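Local coordinates for protein peptidase, C14 family (Geobacter sulfurreducens PCA, PDB 3BIJ) that is uncharacterized but belongs to the caspase-like C14 peptidase family and may act as a cysteine-type endopeptidase, at residues Lys3-Ala8 with Ala68-Lys73. Sequence-based numbering, arbitrary orientation.
Sequences KGIALA and AKALGK
Ile5 meets Ala70 and Leu71 through apolar contacts. Its CD1 lies 3.9 Å from Ala70 CB. Leu71 meets more of the isoleucine: its CD2 methyl rests 4.0 Å from Ile5 CB and equally near CG1 and CD1. One leucine methyl thus packs along the branch point and the longer branch of Ile5, and the two side chains cross at a slant. In Ile5, CG1 stands beside the backbone N (chi1 -66°) and the chain is extended beyond it (chi2 175°). This carries CD1 far enough to touch Ala70 as well. Leu71 is buried, whereas Ala70 lies at the exposed margin. Lys3 adds a loose apolar approach. Its CB does not point at 68-73, but the extended chain reaches across, bringing CE to 4.4 Å from Leu71 CA.

The polar part is the end of Lys3. NZ forms a salt bridge with Asp75, whose OD2 also accepts a hydrogen bond from Gly72 N. One carboxylate oxygen therefore ties the lysine to the loop after the helix.

The contact sets the start of strand 4-10 against the end of helix 57-70, where Leu71 leaves the helical path. Strand 4-10 runs parallel to strands 46-51 and 76-89 in the central sheet of this caspase-like domain. Leu71 also touches Phe77 of strand 76-89, and Leu7, further along strand 4-10, packs on Ala63 and Ile64 of helix 57-70.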
loop_
_atom_site.group_PDB
_atom_site.type_symbol
_atom_site.label_atom_id
_atom_site.label_comp_id
_atom_site.label_asym_id
_atom_site.label_seq_id
_atom_site.Cartn_x
_atom_site.Cartn_y
_atom_site.Cartn_z
ATOM N N LYS A 3 4.882 -47.581 -22.500
ATOM C CA LYS A 3 3.527 -47.030 -22.577
ATOM C C LYS A 3 3.320 -45.979 -21.484
ATOM O O LYS A 3 4.273 -45.601 -20.800
ATOM C CB LYS A 3 2.491 -48.154 -22.456
ATOM C CG LYS A 3 2.755 -49.107 -21.304
ATOM C CD LYS A 3 1.889 -50.341 -21.399
ATOM C CE LYS A 3 2.228 -51.326 -20.296
ATOM N NZ LYS A 3 3.574 -51.928 -20.503
ATOM N N GLY A 4 2.090 -45.508 -21.302
ATOM C CA GLY A 4 1.880 -44.496 -20.281
ATOM C C GLY A 4 0.472 -44.375 -19.734
ATOM O O GLY A 4 -0.502 -44.459 -20.482
ATOM N N ILE A 5 0.373 -44.181 -18.420
ATOM C CA ILE A 5 -0.912 -44.027 -17.749
ATOM C C ILE A 5 -0.896 -42.719 -16.971
ATOM O O ILE A 5 0.017 -42.457 -16.191
ATOM C CB ILE A 5 -1.195 -45.175 -16.749
ATOM C CG1 ILE A 5 -1.363 -46.492 -17.496
ATOM C CG2 ILE A 5 -2.428 -44.840 -15.912
ATOM C CD1 ILE A 5 -1.527 -47.688 -16.595
ATOM N N ALA A 6 -1.921 -41.910 -17.182
ATOM C CA ALA A 6 -2.028 -40.635 -16.511
ATOM C C ALA A 6 -3.300 -40.569 -15.666
ATOM O O ALA A 6 -4.335 -41.141 -16.029
ATOM C CB ALA A 6 -2.020 -39.510 -17.547
ATOM N N LEU A 7 -3.203 -39.862 -14.541
ATOM C CA LEU A 7 -4.319 -39.661 -13.618
ATOM C C LEU A 7 -4.427 -38.157 -13.325
ATOM O O LEU A 7 -3.601 -37.601 -12.604
ATOM C CB LEU A 7 -4.070 -40.399 -12.300
ATOM C CG LEU A 7 -5.267 -41.011 -11.566
ATOM C CD1 LEU A 7 -4.893 -41.221 -10.099
ATOM C CD2 LEU A 7 -6.482 -40.131 -11.673
ATOM N N ALA A 8 -5.437 -37.505 -13.892
ATOM C CA ALA A 8 -5.633 -36.079 -13.688
ATOM C C ALA A 8 -6.701 -35.901 -12.622
ATOM O O ALA A 8 -7.833 -36.357 -12.785
ATOM C CB ALA A 8 -6.069 -35.411 -14.999
ATOM N N ALA A 68 0.359 -48.852 -10.658
ATOM C CA ALA A 68 1.563 -49.469 -10.119
ATOM C C ALA A 68 1.707 -50.926 -10.546
ATOM O O ALA A 68 2.826 -51.410 -10.724
ATOM C CB ALA A 68 1.572 -49.361 -8.599
ATOM N N LYS A 69 0.578 -51.612 -10.723
ATOM C CA LYS A 69 0.584 -53.019 -11.122
ATOM C C LYS A 69 0.646 -53.195 -12.629
ATOM O O LYS A 69 1.292 -54.115 -13.129
ATOM C CB LYS A 69 -0.659 -53.740 -10.591
ATOM C CG LYS A 69 -0.678 -53.946 -9.092
ATOM C CD LYS A 69 -1.948 -54.662 -8.650
ATOM C CE LYS A 69 -2.083 -54.672 -7.125
ATOM N NZ LYS A 69 -3.398 -55.232 -6.679
ATOM N N ALA A 70 -0.023 -52.304 -13.350
ATOM C CA ALA A 70 -0.053 -52.372 -14.805
ATOM C C ALA A 70 1.298 -52.144 -15.474
ATOM O O ALA A 70 1.882 -53.058 -16.050
ATOM C CB ALA A 70 -1.066 -51.382 -15.349
ATOM N N LEU A 71 1.798 -50.920 -15.396
ATOM C CA LEU A 71 3.052 -50.608 -16.045
ATOM C C LEU A 71 4.294 -51.148 -15.356
ATOM O O LEU A 71 4.299 -51.435 -14.154
ATOM C CB LEU A 71 3.149 -49.098 -16.282
ATOM C CG LEU A 71 2.557 -48.212 -15.196
ATOM C CD1 LEU A 71 3.540 -48.136 -14.048
ATOM C CD2 LEU A 71 2.256 -46.822 -15.744
ATOM N N GLY A 72 5.340 -51.318 -16.157
ATOM C CA GLY A 72 6.597 -51.833 -15.657
ATOM C C GLY A 72 7.794 -51.092 -16.220
ATOM O O GLY A 72 7.658 -50.000 -16.784
ATOM N N LYS A 73 8.968 -51.694 -16.058
ATOM C CA LYS A 73 10.232 -51.126 -16.525
ATOM C C LYS A 73 10.113 -50.488 -17.898
ATOM O O LYS A 73 9.752 -51.142 -18.878
ATOM C CB LYS A 73 11.334 -52.204 -16.544
ATOM C CG LYS A 73 11.036 -53.443 -17.421
ATOM C CD LYS A 73 12.094 -54.566 -17.263
ATOM C CE LYS A 73 11.808 -55.778 -18.177
ATOM N NZ LYS A 73 10.481 -56.448 -17.962
#